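Local structure of cellulase (Xanthomonas axonopodis pv. citri, 4W7W) at residues H194-T199 with Q249-W254; G62-R67 with K102-L107; P236-D241 with F267-N272; K45-P50 with Q85-L90; R136-F141 with T177-L182. The protein probably hydrolyses the beta-1,4-glucosidic bonds of cellulose, as a family 5 glycoside hydrolase built on an (alpha/beta)8 barrel. All coordinates share one frame; numbering follows the deposited sequence. Where two conformers were deposited one is given.

Contact 1 (H194-T199 with Q249-W254); sequences HSWRST and QGFTSW
Trp196 and Arg197 form the middle of a type I beta turn, Ser195 to Ser198, that lies against helix 243-258, with the CA atoms of Trp196 and Phe251 6.1 Å apart. The Trp196 indole has the largest share of the contact. Phe251 presents its ring edge to one indole face, its CD1 standing 3.5 Å from Trp196 CD2 with the two planes at 77°. On its N-H side the same indole turns its own edge onto the face of Trp254, where Trp196 NE1 comes within 3.3 Å of Trp254 CD2. The planes of the two indoles are 65° apart, which makes this a second T-shaped pair. Trp196 chi1 of -163° places CG opposite the backbone N and carries the indole to the helix. The aromatic cluster thus joins the loop after strand 183-186 of the (alpha/beta)8 barrel to the helix that follows strand 219-226, and Phe221 of that strand packs against all three rings. The loop also carries His194, which touches the bound glucan. Toward solvent, Arg197 bends at chi3 and sends NH2 to Gly250 O, 3.2 Å away and close to the guanidinium plane. Gly250 O also accepts the helical bond from Trp254 N, which arrives from the opposite face of the carbonyl. The charge of Arg197 is met by a salt bridge from NH2 to Glu257, which also accepts from Ser253 OG.

Contact 2 (G62-R67 with K102-L107); sequences GMNTIR and KQYLIL
Thr65, Ile66 and Arg67 pair in parallel with Tyr104, Leu105 and Ile106, joining strands 65-70 and 104-109 as neighbours in the closed (alpha/beta)8 barrel. Thr65, Arg67, Tyr104 and Ile106 share one face of the sheet. There Ile106 CD1 meets Thr65 CG2 at 3.8 Å, while its CG2 branch lies beside Arg67 CG. Arg67 extends from CG to NE, and its guanidinium forms salt bridges with Glu222 and Glu266 and bonds to Asn28 and Asn153. On the opposite face Leu105 CD1 packs on Ile66 CG2. At the strand entry the amide of Asn64 stands nearly perpendicular, at 81°, to the Tyr104 ring, with Asn64 ND2 4.0 Å from Tyr104 CE2; the amide itself is bonded to Lys23 O and Val25 N. Backbone bonds run Tyr104 N to Asn64 O, Ile66 N to Tyr104 O and Ile106 N to Ile66 O. Gln103 reaches back along its extended chain; Gln103 NE2, whose stronger partner is Phe55 O, also donates to Met63 O at 3.2 Å, with a nearly straight N-H...O angle of 170°.

Contact 3 (P236-D241 with F267-N272); sequences PVCTSD and FATANN
Pro236 and Ala270 meet through their beta carbons, Pro236 CB lying 3.7 Å from Ala270 CB, and the same methyl group also touches the proline carbonyl, with Ala270 CB 3.5 Å from Pro236 O. A second apolar touch lies deeper, where Cys238 SG rests 3.9 Å from the methyl carbon CG2 of Thr269. The torsion of Thr269, chi1 55°, sets that methyl opposite its own carbonyl carbon and brings it up to the sulfur. To one side of these spots a water bridges the two segments: it accepts from Cys238 N at 3.0 Å and donates to Asn272 OD1 at 2.9 Å. The water thereby gives the backbone N-H of Cys238 an acceptor.

One layer out, both anchors of this network lead to the helix that begins at residue 273. Asn272 occupies its N-cap position, and OD1, besides taking the water, accepts from the backbone N of Cys275. The sulfur of Cys238 is joined covalently to Cys275, so the disulfide and the cap converge on one residue in the first turn. Thr269 in turn packs on Cys275 and Leu279 of that helix, while Pro236 leans on Pro310. The disulfide ties the loop after strand 219-226 to the first turn of the helix after strand 262-268, at the C-terminal end of the barrel strands, where the active site of an (alpha/beta)8 enzyme lies.

Contact 4 (K45-P50 with Q85-L90); sequences KDYTYP and QAQLGL
Tyr49 spreads its ring beneath Leu90 and points its hydroxyl at Gln87, and these three residues bury more surface here than any others. Leu90 CB sits over the middle of the tyrosine face, 3.6 Å from the ring centroid and 6° off the normal, a well-centred CH-pi contact; Leu90 CD1 adds to it near Tyr49 CE1. At the ring edge, Tyr49 OH donates to Gln87 OE1 across 2.7 Å, approaching from above the plane of the amide carbonyl. The Gln87 chain bends at chi2 (75°), which turns its amide from the helix toward the loop. Its nitrogen serves the other tyrosine: Gln87 NE2 donates to Tyr47 OH at 3.0 Å, the hydroxyl lying in the amide plane.

Residues 45-50 belong to the loop between strand 24-29 and helix 52-60 of the (alpha/beta)8 barrel, and they pack here on the start of helix 85-100. Tyr49 also rests on Leu68 and Phe70 of strand 65-70, while Tyr47 and Gln87 both touch Arg74. The oxygen of one buried amide thus accepts from one phenol and its nitrogen donates to the other, which restrains the amide's rotation, and each tyrosine hydroxyl is held by a neutral hydrogen bond.

Contact 5 (R136-F141 with T177-L182); sequences RLALEF and TGAKNL
Ala138 of helix 127-141 packs into the turn that leaves helix 160-176, its methyl group CB 3.6 Å from Thr177 OG1 and 4.1 Å from Ala179 CB. This is the close-fitting part, where small side chains let the helix approach until the CA atoms of Ala138 and Ala179 are 6.1 Å apart; Ile174 packs on both alanines. Thr177 OG1, between its backbone N and carbonyl carbon at chi1 70°, accepts from Ala179 N at 3.2 Å and so closes an ST turn, and it is also bonded to Ile174 O. Gly178, with positive phi, ends the helix inside that turn and leads the chain toward strand 183-186, so the contact joins helix 127-141 to the alpha-to-beta loop after the next outer helix of the (alpha/beta)8 barrel, 160-176. The solvent side is formed by Leu139, which is exposed and crosses the threonine at an angle, Leu139 CD2 3.9 Å from Thr177 CB. At the inner end the contact turns polar. Asn181 ND2, whose main partner is Val147 O, also donates to Phe141 O in a 3.3 Å bond from above the carbonyl plane. The Phe141 ring itself leads away, onto Val147, Phe149 and helix 85-100.

All five contacts lie in a single (alpha/beta)8 barrel. Contact 2 joins two neighbouring strands, and contact 3 reaches the same sheet through strand 262-268. Contacts 2 and 4 interleave along the chain, helix 85-100 leading into strand 104-109, and contact 5 comes next. Contacts 1 and 3 interleave later, through helix 243-258 and strand 262-268. Contact 5 touches both early contacts: Leu107 CD1 meets Phe141 CD2 at 3.6 Å, and Leu88 packs on Glu140 and Phe141. Contacts 3 and 5 lie on opposite sides of the chain's centre, their centres about 37 Å apart, as do contacts 1 and 4 at about 36 Å. Contacts 2 and 4 are thus linked through contact 5, while contacts 1 and 3 stand apart.

Contact 1 (H194-T199 with Q249-W254)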
# COMPACT_ATOMS: atom_id res chain seq x y z
N HIS A 194 4.28 2.10 -13.92
CA HIS A 194 4.42 2.51 -15.31
C HIS A 194 5.35 3.69 -15.54
O HIS A 194 6.02 3.74 -16.57
CB HIS A 194 3.04 2.81 -15.92
CG HIS A 194 2.32 3.93 -15.25
ND1 HIS A 194 2.36 5.22 -15.72
CD2 HIS A 194 1.62 3.98 -14.08
CE1 HIS A 194 1.70 6.01 -14.90
NE2 HIS A 194 1.22 5.28 -13.91
N SER A 195 5.35 4.65 -14.62
CA SER A 195 6.07 5.90 -14.78
C SER A 195 7.36 5.95 -13.98
O SER A 195 7.99 7.01 -13.87
CB SER A 195 5.17 7.04 -14.37
OG SER A 195 4.73 6.81 -13.04
N TRP A 196 7.78 4.81 -13.43
CA TRP A 196 8.92 4.77 -12.52
C TRP A 196 10.18 5.39 -13.11
O TRP A 196 10.96 6.02 -12.39
CB TRP A 196 9.20 3.32 -12.13
CG TRP A 196 10.06 3.16 -10.93
CD1 TRP A 196 11.35 2.78 -10.88
CD2 TRP A 196 9.64 3.35 -9.57
NE1 TRP A 196 11.78 2.73 -9.58
CE2 TRP A 196 10.75 3.06 -8.75
CE3 TRP A 196 8.42 3.69 -8.97
CZ2 TRP A 196 10.68 3.11 -7.37
CZ3 TRP A 196 8.36 3.74 -7.60
CH2 TRP A 196 9.49 3.44 -6.81
N ARG A 197 10.37 5.19 -14.42
CA ARG A 197 11.60 5.57 -15.09
C ARG A 197 11.44 6.85 -15.90
O ARG A 197 12.39 7.27 -16.58
CB ARG A 197 12.12 4.43 -15.95
CG ARG A 197 12.27 3.12 -15.18
CD ARG A 197 12.84 1.96 -16.00
NE ARG A 197 14.28 2.08 -16.02
CZ ARG A 197 15.15 1.11 -15.77
NH1 ARG A 197 16.43 1.42 -15.86
NH2 ARG A 197 14.84 -0.12 -15.51
N SER A 198 10.30 7.51 -15.81
CA SER A 198 10.03 8.67 -16.66
C SER A 198 10.86 9.88 -16.25
O SER A 198 10.87 10.27 -15.07
CB SER A 198 8.57 9.08 -16.56
OG SER A 198 8.33 10.26 -17.31
N THR A 199 11.49 10.52 -17.24
CA THR A 199 12.26 11.73 -17.02
C THR A 199 11.64 12.92 -17.72
O THR A 199 12.26 13.98 -17.79
CB THR A 199 13.71 11.57 -17.48
OG1 THR A 199 13.74 11.22 -18.87
CG2 THR A 199 14.40 10.50 -16.70
N GLN A 249 7.02 -4.01 -16.46
CA GLN A 249 8.33 -4.46 -16.92
C GLN A 249 9.48 -3.52 -16.54
O GLN A 249 10.53 -3.98 -16.11
CB GLN A 249 8.36 -4.70 -18.44
CG GLN A 249 7.57 -5.92 -18.83
CD GLN A 249 7.83 -6.33 -20.26
OE1 GLN A 249 8.88 -6.01 -20.84
NE2 GLN A 249 6.92 -7.07 -20.82
N GLY A 250 9.31 -2.22 -16.77
CA GLY A 250 10.41 -1.28 -16.50
C GLY A 250 10.80 -1.22 -15.02
O GLY A 250 11.99 -1.22 -14.68
N PHE A 251 9.79 -1.20 -14.17
CA PHE A 251 9.98 -1.25 -12.73
C PHE A 251 10.64 -2.55 -12.30
O PHE A 251 11.58 -2.54 -11.50
CB PHE A 251 8.63 -1.03 -12.04
CG PHE A 251 8.67 -1.12 -10.54
CD1 PHE A 251 9.28 -0.13 -9.78
CD2 PHE A 251 8.11 -2.19 -9.88
CE1 PHE A 251 9.28 -0.22 -8.40
CE2 PHE A 251 8.12 -2.29 -8.50
CZ PHE A 251 8.70 -1.29 -7.77
N THR A 252 10.16 -3.67 -12.85
CA THR A 252 10.75 -4.97 -12.54
C THR A 252 12.23 -4.99 -12.89
O THR A 252 13.07 -5.45 -12.12
CB THR A 252 9.98 -6.07 -13.29
OG1 THR A 252 8.62 -6.07 -12.85
CG2 THR A 252 10.57 -7.44 -13.06
N SER A 253 12.57 -4.44 -14.07
CA SER A 253 13.97 -4.40 -14.46
C SER A 253 14.79 -3.53 -13.50
O SER A 253 15.90 -3.88 -13.14
CB SER A 253 14.13 -3.89 -15.89
OG SER A 253 15.45 -4.13 -16.37
N TRP A 254 14.23 -2.39 -13.12
CA TRP A 254 14.92 -1.50 -12.18
C TRP A 254 15.22 -2.22 -10.87
O TRP A 254 16.31 -2.09 -10.31
CB TRP A 254 14.08 -0.25 -11.95
CG TRP A 254 14.71 0.72 -11.02
CD1 TRP A 254 15.64 1.67 -11.33
CD2 TRP A 254 14.48 0.83 -9.61
NE1 TRP A 254 16.00 2.36 -10.21
CE2 TRP A 254 15.29 1.88 -9.14
CE3 TRP A 254 13.67 0.16 -8.69
CZ2 TRP A 254 15.31 2.27 -7.80
CZ3 TRP A 254 13.69 0.56 -7.37
CH2 TRP A 254 14.49 1.60 -6.94

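Contact 2 (G62-R67 with K102-L107)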
# COMPACT_ATOMS: atom_id res chain seq x y z
N GLY A 62 -6.56 -18.06 0.98
CA GLY A 62 -5.13 -18.23 0.78
C GLY A 62 -4.32 -16.97 0.94
O GLY A 62 -3.12 -16.97 0.71
N MET A 63 -4.95 -15.89 1.37
CA MET A 63 -4.23 -14.65 1.43
C MET A 63 -3.61 -14.43 2.78
O MET A 63 -4.29 -14.48 3.82
CB MET A 63 -5.15 -13.55 1.06
CG MET A 63 -5.47 -13.68 -0.40
SD MET A 63 -6.73 -12.51 -0.78
CE MET A 63 -6.70 -12.59 -2.56
N ASN A 64 -2.31 -14.21 2.76
CA ASN A 64 -1.54 -14.07 3.98
C ASN A 64 -1.17 -12.65 4.31
O ASN A 64 -0.42 -12.44 5.25
CB ASN A 64 -0.28 -14.93 3.93
CG ASN A 64 0.78 -14.37 3.02
OD1 ASN A 64 0.51 -13.48 2.22
ND2 ASN A 64 2.00 -14.86 3.16
N THR A 65 -1.70 -11.66 3.58
CA THR A 65 -1.30 -10.27 3.78
C THR A 65 -2.50 -9.36 3.68
O THR A 65 -3.29 -9.47 2.74
CB THR A 65 -0.23 -9.85 2.75
OG1 THR A 65 0.89 -10.73 2.86
CG2 THR A 65 0.27 -8.44 2.99
N ILE A 66 -2.61 -8.45 4.63
CA ILE A 66 -3.63 -7.41 4.62
C ILE A 66 -2.94 -6.06 4.63
O ILE A 66 -2.10 -5.80 5.51
CB ILE A 66 -4.53 -7.53 5.85
CG1 ILE A 66 -5.30 -8.86 5.85
CG2 ILE A 66 -5.47 -6.34 5.95
CD1 ILE A 66 -6.23 -9.09 4.69
N ARG A 67 -3.28 -5.21 3.66
CA ARG A 67 -2.87 -3.81 3.71
C ARG A 67 -3.99 -3.01 4.35
O ARG A 67 -5.15 -3.15 3.95
CB ARG A 67 -2.51 -3.29 2.30
CG ARG A 67 -2.02 -1.85 2.27
CD ARG A 67 -1.37 -1.55 0.94
NE ARG A 67 -0.84 -0.20 0.78
CZ ARG A 67 -1.43 0.80 0.14
NH1 ARG A 67 -2.68 0.72 -0.29
NH2 ARG A 67 -0.75 1.90 -0.09
N LYS A 102 -2.71 -15.85 10.81
CA LYS A 102 -1.40 -16.08 10.21
C LYS A 102 -1.15 -15.15 9.02
O LYS A 102 -0.55 -15.52 8.01
CB LYS A 102 -1.20 -17.55 9.86
CG LYS A 102 -1.41 -18.49 11.05
CD LYS A 102 -1.11 -19.93 10.69
CE LYS A 102 -1.52 -20.88 11.80
NZ LYS A 102 -1.03 -22.27 11.56
N GLN A 103 -1.57 -13.90 9.18
CA GLN A 103 -1.37 -12.87 8.17
C GLN A 103 -0.39 -11.80 8.63
O GLN A 103 -0.27 -11.50 9.82
CB GLN A 103 -2.71 -12.18 7.85
CG GLN A 103 -3.67 -13.09 7.13
CD GLN A 103 -5.11 -12.62 7.16
OE1 GLN A 103 -5.57 -12.06 8.15
NE2 GLN A 103 -5.85 -12.89 6.10
N TYR A 104 0.26 -11.21 7.64
CA TYR A 104 1.02 -9.98 7.81
C TYR A 104 0.09 -8.79 7.67
O TYR A 104 -0.90 -8.85 6.95
CB TYR A 104 2.10 -9.89 6.74
CG TYR A 104 3.13 -10.99 6.83
CD1 TYR A 104 4.26 -10.85 7.65
CD2 TYR A 104 2.97 -12.18 6.14
CE1 TYR A 104 5.20 -11.85 7.75
CE2 TYR A 104 3.92 -13.19 6.23
CZ TYR A 104 5.03 -13.02 7.03
OH TYR A 104 5.99 -14.00 7.14
N LEU A 105 0.42 -7.70 8.37
CA LEU A 105 -0.36 -6.48 8.34
C LEU A 105 0.53 -5.34 7.90
O LEU A 105 1.50 -5.00 8.57
CB LEU A 105 -0.93 -6.20 9.73
CG LEU A 105 -1.92 -5.03 9.78
CD1 LEU A 105 -3.22 -5.36 9.06
CD2 LEU A 105 -2.20 -4.63 11.23
N ILE A 106 0.21 -4.77 6.74
CA ILE A 106 0.87 -3.56 6.26
C ILE A 106 0.14 -2.35 6.83
O ILE A 106 -1.04 -2.13 6.54
CB ILE A 106 0.92 -3.46 4.73
CG1 ILE A 106 1.65 -4.65 4.11
CG2 ILE A 106 1.56 -2.14 4.31
CD1 ILE A 106 1.38 -4.82 2.64
N LEU A 107 0.86 -1.56 7.62
CA LEU A 107 0.34 -0.29 8.12
C LEU A 107 0.53 0.73 7.02
O LEU A 107 1.67 1.15 6.75
CB LEU A 107 1.10 0.12 9.38
CG LEU A 107 1.00 -0.87 10.53
CD1 LEU A 107 1.73 -0.31 11.75
CD2 LEU A 107 -0.45 -1.22 10.87

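Contact 3 (P236-D241 with F267-N272)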
# COMPACT_ATOMS: atom_id res chain seq x y z
N PRO A 236 -13.60 1.51 -15.15
CA PRO A 236 -13.56 0.05 -15.11
C PRO A 236 -13.13 -0.57 -16.45
O PRO A 236 -13.79 -1.46 -16.97
CB PRO A 236 -15.02 -0.30 -14.81
CG PRO A 236 -15.78 0.75 -15.52
CD PRO A 236 -14.98 2.00 -15.27
N VAL A 237 -12.02 -0.07 -16.99
CA VAL A 237 -11.51 -0.49 -18.29
C VAL A 237 -10.07 -0.89 -18.13
O VAL A 237 -9.30 -0.23 -17.41
CB VAL A 237 -11.59 0.67 -19.28
CG1 VAL A 237 -10.91 0.33 -20.60
CG2 VAL A 237 -13.05 1.04 -19.50
N CYS A 238 -9.72 -1.99 -18.78
CA CYS A 238 -8.32 -2.32 -18.99
C CYS A 238 -8.07 -2.06 -20.44
O CYS A 238 -8.78 -2.58 -21.30
CB CYS A 238 -8.06 -3.75 -18.59
SG CYS A 238 -8.57 -4.10 -16.88
N THR A 239 -7.08 -1.22 -20.74
CA THR A 239 -6.92 -0.74 -22.11
C THR A 239 -6.51 -1.83 -23.09
O THR A 239 -6.73 -1.67 -24.27
CB THR A 239 -5.94 0.43 -22.19
OG1 THR A 239 -4.68 0.04 -21.65
CG2 THR A 239 -6.51 1.63 -21.44
N SER A 240 -5.92 -2.92 -22.60
CA SER A 240 -5.72 -4.11 -23.40
C SER A 240 -5.67 -5.32 -22.49
O SER A 240 -5.62 -5.17 -21.27
CB SER A 240 -4.43 -4.05 -24.21
OG SER A 240 -3.33 -4.42 -23.39
N ASP A 241 -5.62 -6.50 -23.10
CA ASP A 241 -5.53 -7.73 -22.33
C ASP A 241 -4.12 -8.06 -21.85
O ASP A 241 -3.92 -9.07 -21.21
CB ASP A 241 -6.18 -8.92 -23.07
CG ASP A 241 -5.52 -9.26 -24.37
OD1 ASP A 241 -4.36 -8.85 -24.59
OD2 ASP A 241 -6.16 -9.98 -25.18
N PHE A 267 -3.44 -2.54 -6.98
CA PHE A 267 -3.75 -2.81 -8.38
C PHE A 267 -5.18 -3.31 -8.36
O PHE A 267 -5.68 -3.76 -7.34
CB PHE A 267 -2.81 -3.85 -9.02
CG PHE A 267 -2.96 -5.28 -8.50
CD1 PHE A 267 -2.64 -5.60 -7.19
CD2 PHE A 267 -3.39 -6.28 -9.33
CE1 PHE A 267 -2.77 -6.90 -6.73
CE2 PHE A 267 -3.50 -7.58 -8.88
CZ PHE A 267 -3.19 -7.90 -7.58
N ALA A 268 -5.85 -3.22 -9.50
CA ALA A 268 -7.22 -3.70 -9.63
C ALA A 268 -7.55 -3.80 -11.09
O ALA A 268 -6.97 -3.10 -11.93
CB ALA A 268 -8.21 -2.75 -8.97
N THR A 269 -8.53 -4.65 -11.37
CA THR A 269 -9.13 -4.84 -12.69
C THR A 269 -10.62 -5.03 -12.49
O THR A 269 -11.05 -5.56 -11.46
CB THR A 269 -8.50 -6.05 -13.40
OG1 THR A 269 -8.60 -7.22 -12.59
CG2 THR A 269 -7.04 -5.80 -13.71
N ALA A 270 -11.40 -4.61 -13.48
CA ALA A 270 -12.85 -4.75 -13.41
C ALA A 270 -13.30 -6.10 -13.92
O ALA A 270 -12.52 -6.88 -14.48
CB ALA A 270 -13.50 -3.64 -14.20
N ASN A 271 -14.58 -6.38 -13.70
CA ASN A 271 -15.11 -7.70 -14.01
C ASN A 271 -15.59 -7.84 -15.45
O ASN A 271 -16.79 -7.83 -15.72
CB ASN A 271 -16.26 -8.01 -13.05
CG ASN A 271 -16.86 -9.36 -13.28
OD1 ASN A 271 -16.17 -10.29 -13.67
ND2 ASN A 271 -18.16 -9.47 -13.08
N ASN A 272 -14.64 -7.99 -16.37
CA ASN A 272 -14.96 -8.18 -17.79
C ASN A 272 -13.85 -8.99 -18.44
O ASN A 272 -12.76 -9.11 -17.88
CB ASN A 272 -15.22 -6.84 -18.49
CG ASN A 272 -14.04 -5.88 -18.47
OD1 ASN A 272 -12.98 -6.16 -19.04
ND2 ASN A 272 -14.22 -4.74 -17.79
O HOH W 1 -11.94 -3.58 -19.99

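Contact 4 (K45-P50 with Q85-L90)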
# COMPACT_ATOMS: atom_id res chain seq x y z
N LYS A 45 -19.17 6.14 11.86
CA LYS A 45 -19.93 7.16 11.14
C LYS A 45 -19.14 7.60 9.92
O LYS A 45 -19.62 7.55 8.78
CB LYS A 45 -20.19 8.34 12.09
CG LYS A 45 -20.93 9.51 11.50
CD LYS A 45 -21.24 10.55 12.56
CE LYS A 45 -22.33 11.51 12.12
NZ LYS A 45 -22.40 12.68 13.03
N ASP A 46 -17.91 8.06 10.15
CA ASP A 46 -17.07 8.55 9.06
C ASP A 46 -16.06 7.53 8.54
O ASP A 46 -15.59 7.64 7.41
CB ASP A 46 -16.32 9.79 9.53
CG ASP A 46 -17.27 10.87 10.03
OD1 ASP A 46 -18.16 11.23 9.26
OD2 ASP A 46 -17.12 11.32 11.19
N TYR A 47 -15.70 6.56 9.37
CA TYR A 47 -14.73 5.55 8.97
C TYR A 47 -14.94 4.34 9.84
O TYR A 47 -15.64 4.40 10.87
CB TYR A 47 -13.31 6.10 9.13
CG TYR A 47 -12.87 6.34 10.56
CD1 TYR A 47 -13.11 7.55 11.19
CD2 TYR A 47 -12.18 5.37 11.27
CE1 TYR A 47 -12.69 7.80 12.48
CE2 TYR A 47 -11.76 5.60 12.57
CZ TYR A 47 -12.02 6.80 13.17
OH TYR A 47 -11.57 7.00 14.45
N THR A 48 -14.35 3.23 9.44
CA THR A 48 -14.45 2.00 10.19
C THR A 48 -13.17 1.21 10.03
O THR A 48 -12.48 1.35 9.03
CB THR A 48 -15.65 1.16 9.71
OG1 THR A 48 -15.83 0.06 10.59
CG2 THR A 48 -15.44 0.64 8.28
N TYR A 49 -12.87 0.40 11.03
CA TYR A 49 -11.84 -0.62 10.91
C TYR A 49 -12.49 -1.92 10.44
O TYR A 49 -13.71 -2.07 10.49
CB TYR A 49 -11.06 -0.76 12.24
CG TYR A 49 -9.94 0.25 12.31
CD1 TYR A 49 -10.20 1.59 12.49
CD2 TYR A 49 -8.62 -0.14 12.15
CE1 TYR A 49 -9.18 2.53 12.49
CE2 TYR A 49 -7.60 0.79 12.14
CZ TYR A 49 -7.87 2.12 12.32
OH TYR A 49 -6.83 3.02 12.30
N PRO A 50 -11.68 -2.87 9.97
CA PRO A 50 -12.28 -4.08 9.42
C PRO A 50 -12.90 -4.96 10.49
O PRO A 50 -12.53 -4.88 11.67
CB PRO A 50 -11.09 -4.80 8.75
CG PRO A 50 -9.98 -3.78 8.67
CD PRO A 50 -10.22 -2.86 9.82
N GLN A 85 -4.45 7.31 21.31
CA GLN A 85 -4.49 5.96 21.87
C GLN A 85 -5.67 5.15 21.36
O GLN A 85 -5.54 3.95 21.16
CB GLN A 85 -4.46 6.00 23.39
CG GLN A 85 -3.16 6.56 23.94
CD GLN A 85 -1.93 5.81 23.46
OE1 GLN A 85 -1.07 6.37 22.76
NE2 GLN A 85 -1.87 4.54 23.78
N ALA A 86 -6.81 5.78 21.13
CA ALA A 86 -7.95 5.05 20.58
C ALA A 86 -7.64 4.56 19.18
O ALA A 86 -7.94 3.41 18.85
CB ALA A 86 -9.21 5.90 20.57
N GLN A 87 -7.01 5.39 18.36
CA GLN A 87 -6.68 4.98 17.01
C GLN A 87 -5.64 3.85 17.02
O GLN A 87 -5.76 2.88 16.28
CB GLN A 87 -6.20 6.15 16.17
CG GLN A 87 -6.25 5.88 14.68
CD GLN A 87 -7.62 5.91 14.02
OE1 GLN A 87 -7.74 5.51 12.87
NE2 GLN A 87 -8.63 6.42 14.69
N LEU A 88 -4.63 4.01 17.86
CA LEU A 88 -3.62 2.98 18.00
C LEU A 88 -4.27 1.67 18.44
O LEU A 88 -3.90 0.59 17.98
CB LEU A 88 -2.57 3.45 18.99
CG LEU A 88 -1.41 2.52 19.23
CD1 LEU A 88 -0.65 2.27 17.92
CD2 LEU A 88 -0.53 3.12 20.30
N GLY A 89 -5.23 1.76 19.34
CA GLY A 89 -5.93 0.58 19.80
C GLY A 89 -6.67 -0.14 18.69
O GLY A 89 -6.68 -1.36 18.64
N LEU A 90 -7.27 0.62 17.78
CA LEU A 90 -7.96 0.04 16.64
C LEU A 90 -6.97 -0.69 15.74
O LEU A 90 -7.25 -1.79 15.25
CB LEU A 90 -8.72 1.12 15.87
CG LEU A 90 -9.96 1.65 16.60
CD1 LEU A 90 -10.39 3.00 16.06
CD2 LEU A 90 -11.11 0.65 16.52

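Contact 5 (R136-F141 with T177-L182)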
# COMPACT_ATOMS: atom_id res chain seq x y z
N ARG A 136 7.43 6.94 16.05
CA ARG A 136 6.44 6.55 17.05
C ARG A 136 5.78 5.22 16.71
O ARG A 136 5.61 4.38 17.59
CB ARG A 136 5.42 7.66 17.20
CG ARG A 136 5.99 8.93 17.80
CD ARG A 136 4.98 10.04 17.78
NE ARG A 136 5.47 11.33 18.27
CZ ARG A 136 5.45 11.68 19.55
NH1 ARG A 136 5.10 10.81 20.48
NH2 ARG A 136 5.84 12.89 19.90
N LEU A 137 5.38 5.02 15.46
CA LEU A 137 4.80 3.74 15.08
C LEU A 137 5.81 2.61 15.19
O LEU A 137 5.47 1.52 15.65
CB LEU A 137 4.19 3.76 13.68
CG LEU A 137 2.94 4.62 13.53
CD1 LEU A 137 2.46 4.56 12.08
CD2 LEU A 137 1.83 4.18 14.45
N ALA A 138 7.07 2.87 14.82
CA ALA A 138 8.10 1.85 14.95
C ALA A 138 8.31 1.45 16.42
O ALA A 138 8.52 0.28 16.72
CB ALA A 138 9.39 2.33 14.33
N LEU A 139 8.27 2.42 17.33
CA LEU A 139 8.39 2.09 18.75
C LEU A 139 7.25 1.19 19.21
O LEU A 139 7.46 0.33 20.06
CB LEU A 139 8.45 3.36 19.60
CG LEU A 139 9.77 4.12 19.52
CD1 LEU A 139 9.63 5.52 20.11
CD2 LEU A 139 10.91 3.38 20.19
N GLU A 140 6.06 1.37 18.65
CA GLU A 140 4.92 0.55 19.02
C GLU A 140 5.00 -0.87 18.48
O GLU A 140 4.55 -1.81 19.13
CB GLU A 140 3.61 1.16 18.53
CG GLU A 140 3.26 2.49 19.12
CD GLU A 140 3.00 2.45 20.60
OE1 GLU A 140 2.61 1.37 21.15
OE2 GLU A 140 3.16 3.53 21.22
N PHE A 141 5.54 -1.03 17.27
CA PHE A 141 5.41 -2.28 16.51
C PHE A 141 6.74 -2.97 16.23
O PHE A 141 6.77 -3.99 15.53
CB PHE A 141 4.63 -2.03 15.22
CG PHE A 141 3.21 -1.63 15.47
CD1 PHE A 141 2.30 -2.53 16.03
CD2 PHE A 141 2.79 -0.34 15.22
CE1 PHE A 141 1.01 -2.14 16.31
CE2 PHE A 141 1.48 0.05 15.49
CZ PHE A 141 0.59 -0.86 16.02
N THR A 177 15.09 3.19 16.05
CA THR A 177 14.35 2.59 17.16
C THR A 177 14.77 1.15 17.42
O THR A 177 14.37 0.58 18.44
CB THR A 177 12.84 2.57 16.92
OG1 THR A 177 12.52 1.63 15.88
CG2 THR A 177 12.31 3.95 16.58
N GLY A 178 15.54 0.56 16.51
CA GLY A 178 15.87 -0.86 16.58
C GLY A 178 14.92 -1.74 15.77
O GLY A 178 15.16 -2.95 15.65
N ALA A 179 13.86 -1.16 15.22
CA ALA A 179 12.90 -1.93 14.44
C ALA A 179 13.57 -2.54 13.22
O ALA A 179 14.27 -1.85 12.46
CB ALA A 179 11.76 -1.04 14.01
N LYS A 180 13.31 -3.83 13.00
CA LYS A 180 13.85 -4.58 11.87
C LYS A 180 12.79 -4.90 10.82
O LYS A 180 13.07 -5.59 9.85
CB LYS A 180 14.51 -5.87 12.37
CG LYS A 180 15.67 -5.63 13.32
CD LYS A 180 16.30 -6.94 13.79
CE LYS A 180 17.55 -6.70 14.62
NZ LYS A 180 17.99 -7.94 15.32
N ASN A 181 11.59 -4.37 11.01
CA ASN A 181 10.46 -4.70 10.17
C ASN A 181 10.70 -4.30 8.72
O ASN A 181 11.44 -3.37 8.42
CB ASN A 181 9.21 -3.94 10.64
CG ASN A 181 8.93 -4.10 12.12
OD1 ASN A 181 9.74 -3.70 12.96
ND2 ASN A 181 7.77 -4.65 12.46
N LEU A 182 10.03 -4.99 7.80
CA LEU A 182 10.04 -4.62 6.40
C LEU A 182 9.44 -3.23 6.25
O LEU A 182 8.37 -2.95 6.81
CB LEU A 182 9.23 -5.65 5.60
CG LEU A 182 9.10 -5.37 4.10
CD1 LEU A 182 10.44 -5.36 3.36
CD2 LEU A 182 8.17 -6.38 3.47